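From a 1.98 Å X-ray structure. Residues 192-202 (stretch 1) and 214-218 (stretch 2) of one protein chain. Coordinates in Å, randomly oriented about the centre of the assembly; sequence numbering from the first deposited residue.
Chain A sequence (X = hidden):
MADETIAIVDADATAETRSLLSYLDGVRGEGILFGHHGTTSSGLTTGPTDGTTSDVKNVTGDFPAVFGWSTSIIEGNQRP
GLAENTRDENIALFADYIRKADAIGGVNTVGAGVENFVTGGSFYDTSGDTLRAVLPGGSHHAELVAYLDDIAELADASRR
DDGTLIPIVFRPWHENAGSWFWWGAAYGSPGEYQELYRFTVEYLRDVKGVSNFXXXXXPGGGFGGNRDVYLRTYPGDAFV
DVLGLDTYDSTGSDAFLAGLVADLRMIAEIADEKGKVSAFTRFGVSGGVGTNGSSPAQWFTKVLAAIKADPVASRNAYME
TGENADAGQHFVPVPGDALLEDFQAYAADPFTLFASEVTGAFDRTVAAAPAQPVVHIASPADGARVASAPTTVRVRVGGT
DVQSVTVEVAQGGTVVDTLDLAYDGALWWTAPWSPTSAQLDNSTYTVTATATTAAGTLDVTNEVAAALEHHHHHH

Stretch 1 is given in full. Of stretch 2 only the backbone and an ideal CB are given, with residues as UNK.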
# COMPACT_ATOMS: atom_id res chain seq x y z
N GLU A 192 13.33 2.31 9.97
CA GLU A 192 13.68 1.21 9.10
C GLU A 192 12.50 0.87 8.19
O GLU A 192 12.69 0.53 7.02
CB GLU A 192 14.11 -0.01 9.93
CG GLU A 192 15.45 0.15 10.66
CD GLU A 192 15.88 -1.14 11.35
OE1 GLU A 192 15.34 -1.46 12.44
OE2 GLU A 192 16.74 -1.85 10.81
N TYR A 193 11.29 0.96 8.71
CA TYR A 193 10.13 0.79 7.84
C TYR A 193 10.13 1.85 6.73
O TYR A 193 9.87 1.54 5.56
CB TYR A 193 8.81 0.86 8.60
CG TYR A 193 7.64 0.69 7.65
CD1 TYR A 193 7.25 -0.57 7.23
CD2 TYR A 193 6.96 1.79 7.14
CE1 TYR A 193 6.21 -0.74 6.35
CE2 TYR A 193 5.92 1.63 6.25
CZ TYR A 193 5.55 0.36 5.86
OH TYR A 193 4.53 0.19 4.98
N GLN A 194 10.41 3.09 7.10
CA GLN A 194 10.41 4.18 6.14
C GLN A 194 11.46 3.96 5.05
O GLN A 194 11.19 4.20 3.87
CB GLN A 194 10.63 5.52 6.84
CG GLN A 194 9.44 5.96 7.69
CD GLN A 194 9.80 7.08 8.66
OE1 GLN A 194 10.95 7.22 9.08
NE2 GLN A 194 8.80 7.88 9.03
N GLU A 195 12.64 3.48 5.42
CA GLU A 195 13.65 3.25 4.39
C GLU A 195 13.28 2.06 3.51
O GLU A 195 13.58 2.07 2.32
CB GLU A 195 15.06 3.08 4.99
CG GLU A 195 15.57 4.33 5.68
CD GLU A 195 15.48 5.58 4.79
OE1 GLU A 195 15.73 5.48 3.57
OE2 GLU A 195 15.18 6.66 5.33
N LEU A 196 12.61 1.06 4.09
CA LEU A 196 12.17 -0.09 3.30
C LEU A 196 11.14 0.36 2.26
O LEU A 196 11.23 -0.00 1.09
CB LEU A 196 11.54 -1.18 4.20
CG LEU A 196 10.69 -2.25 3.50
CD1 LEU A 196 11.51 -3.05 2.51
CD2 LEU A 196 9.99 -3.20 4.51
N TYR A 197 10.16 1.15 2.71
CA TYR A 197 9.11 1.61 1.81
C TYR A 197 9.73 2.49 0.72
O TYR A 197 9.40 2.34 -0.47
CB TYR A 197 8.05 2.41 2.60
CG TYR A 197 6.78 2.70 1.82
CD1 TYR A 197 6.75 3.69 0.84
CD2 TYR A 197 5.60 2.02 2.10
CE1 TYR A 197 5.58 3.97 0.12
CE2 TYR A 197 4.42 2.29 1.39
CZ TYR A 197 4.43 3.27 0.40
OH TYR A 197 3.27 3.53 -0.30
N ARG A 198 10.62 3.39 1.12
CA ARG A 198 11.23 4.35 0.18
C ARG A 198 12.06 3.62 -0.88
O ARG A 198 11.95 3.90 -2.07
CB ARG A 198 12.07 5.40 0.92
CG ARG A 198 11.22 6.40 1.73
CD ARG A 198 12.04 7.10 2.80
NE ARG A 198 11.23 8.00 3.62
CZ ARG A 198 11.65 8.56 4.76
NH1 ARG A 198 12.87 8.31 5.22
NH2 ARG A 198 10.85 9.37 5.43
N PHE A 199 12.90 2.68 -0.43
CA PHE A 199 13.65 1.85 -1.36
C PHE A 199 12.72 1.10 -2.31
O PHE A 199 12.99 1.00 -3.50
CB PHE A 199 14.51 0.82 -0.64
CG PHE A 199 15.19 -0.15 -1.56
CD1 PHE A 199 16.30 0.24 -2.31
CD2 PHE A 199 14.72 -1.45 -1.70
CE1 PHE A 199 16.92 -0.65 -3.16
CE2 PHE A 199 15.35 -2.35 -2.55
CZ PHE A 199 16.44 -1.94 -3.29
N THR A 200 11.65 0.55 -1.77
CA THR A 200 10.71 -0.19 -2.60
C THR A 200 10.20 0.68 -3.74
O THR A 200 10.13 0.25 -4.91
CB THR A 200 9.51 -0.70 -1.76
OG1 THR A 200 9.97 -1.70 -0.84
CG2 THR A 200 8.43 -1.30 -2.66
N VAL A 201 9.84 1.92 -3.41
CA VAL A 201 9.30 2.84 -4.40
C VAL A 201 10.38 3.21 -5.41
O VAL A 201 10.15 3.22 -6.62
CB VAL A 201 8.78 4.13 -3.76
CG1 VAL A 201 8.54 5.17 -4.84
CG2 VAL A 201 7.47 3.87 -2.99
N GLU A 202 11.57 3.49 -4.91
CA GLU A 202 12.68 3.92 -5.76
C GLU A 202 13.16 2.77 -6.67
O GLU A 202 13.39 2.97 -7.86
CB GLU A 202 13.81 4.48 -4.89
CG GLU A 202 13.43 5.85 -4.31
CD GLU A 202 14.18 6.22 -3.04
OE1 GLU A 202 14.95 5.38 -2.52
OE2 GLU A 202 13.99 7.37 -2.58
N UNK A 214 0.19 3.33 -8.54
CA UNK A 214 -0.08 4.33 -7.52
C UNK A 214 0.31 3.65 -6.21
O UNK A 214 0.14 2.44 -6.06
CB UNK A 214 -1.54 4.80 -7.53
N UNK A 215 0.85 4.40 -5.26
CA UNK A 215 1.43 3.80 -4.07
C UNK A 215 0.57 4.03 -2.84
O UNK A 215 0.30 5.16 -2.46
CB UNK A 215 2.84 4.36 -3.83
N UNK A 216 0.13 2.94 -2.23
CA UNK A 216 -0.73 3.02 -1.05
C UNK A 216 0.03 2.65 0.21
O UNK A 216 0.93 1.81 0.19
CB UNK A 216 -1.95 2.11 -1.21
N UNK A 217 -0.35 3.29 1.31
CA UNK A 217 0.19 3.01 2.64
C UNK A 217 -0.93 3.18 3.64
O UNK A 217 -1.60 4.21 3.66
CB UNK A 217 1.37 3.92 2.98
N UNK A 218 -1.14 2.17 4.47
CA UNK A 218 -2.08 2.28 5.58
C UNK A 218 -1.45 1.60 6.79
O UNK A 218 -1.01 0.45 6.69
CB UNK A 218 -3.43 1.66 5.23

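Stretch 1 is one piece of a helix, and the strand of stretch 2 runs nearly antiparallel to it, the two axes at 167° and 11.0 Å apart at their closest. Such a gap has to be bridged by side chains, and from the helix Tyr193, Tyr197 and Val201, spaced four residues apart, reach furthest toward the strand.

Position 214 has extended backbone angles (-107/145), and nothing of stretch 1 lies within 5.5 Å of its ideal CB. The helix therefore sets no preference here; beta-branched, aromatic or long aliphatic residues are all at ease in an extended backbone. The deposited residue is Leu214, with chi1 m and chi2 t, and it makes no contact with the helix.

At position 215 the CA-to-CB bond points toward the helix. The ideal CB is 3.7 Å from Tyr197 OH and 4.7 Å from Val201 CG2, so a side chain leaving it meets a phenol hydroxyl at its base and a methyl group soon after. Leucine, isoleucine or methionine could pack against that methyl, and a flat aromatic ring could offer it a face; nothing visible nearby supplies a charge to pair with an ionic group. The deposited residue is Tyr215. With chi1 at -70° (m), its ring extends along Val201, whose CG2 sits 4.1 Å from the centroid of the Tyr215 ring and 24° off the ring normal. This is a CH-pi contact, in which a weakly polarised methyl group meets the electron-rich face; the nearest ring atom, Tyr215 CD2, is 3.8 Å from Val201 CG2.

Position 216 points its CA-to-CB bond away, as alternation along a strand requires, and its ideal CB stays 5.5 Å from Tyr197 OH. Side chains of many kinds would suit it as far as the helix is concerned, because the useful group here belongs to the backbone. The deposited residue is Ala216, and its carbonyl accepts a weak hydrogen bond from Tyr197, with Tyr197 OH 2.9 Å from Ala216 O. The oxygen lies at the edge of the tyrosine ring, near its plane.

Position 217 turns toward the helix again. Its ideal CB is 3.8 Å from Tyr197 CE2 and 5.3 Å from Tyr193 OH, so two tyrosines border the site. A large aromatic residue could exploit both, while leucine or methionine could fill part of the space. The deposited residue is Trp217, chi1 t. Its indole directs an edge toward the face of Tyr197 in an offset edge-to-face pair, the Tyr197 ring and the five-membered ring having planes at 86° and centroids 5.9 Å apart. Tyr193 OH approaches the indole at its edge, 3.7 Å from Trp217 CD1, while Trp217 NE1 finds a hydrogen-bonding partner elsewhere in the structure.

Position 218 has left the strand, and its ideal CB points away with no atom of stretch 1 within 5.5 Å. Small or polar residues would serve equally well on this evidence. It is Gly218, which makes no contact with the helix.

Stretch 2 (214-218) LYAWG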
# COMPACT_ATOMS: atom_id res chain seq x y z
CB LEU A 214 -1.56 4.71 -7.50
CG LEU A 214 -2.08 5.37 -8.78
CD1 LEU A 214 -3.58 5.69 -8.70
CD2 LEU A 214 -1.27 6.64 -9.10
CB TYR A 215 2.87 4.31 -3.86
CG TYR A 215 3.81 3.76 -4.91
CD1 TYR A 215 4.05 4.47 -6.08
CD2 TYR A 215 4.41 2.53 -4.74
CE1 TYR A 215 4.90 3.97 -7.06
CE2 TYR A 215 5.26 2.02 -5.71
CZ TYR A 215 5.50 2.74 -6.86
OH TYR A 215 6.33 2.22 -7.81
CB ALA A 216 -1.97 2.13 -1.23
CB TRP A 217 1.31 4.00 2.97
CG TRP A 217 1.66 4.10 4.45
CD1 TRP A 217 2.53 3.29 5.15
CD2 TRP A 217 1.16 5.07 5.39
NE1 TRP A 217 2.61 3.72 6.47
CE2 TRP A 217 1.77 4.80 6.64
CE3 TRP A 217 0.26 6.13 5.30
CZ2 TRP A 217 1.50 5.56 7.78
CZ3 TRP A 217 -0.01 6.88 6.42
CH2 TRP A 217 0.61 6.59 7.65
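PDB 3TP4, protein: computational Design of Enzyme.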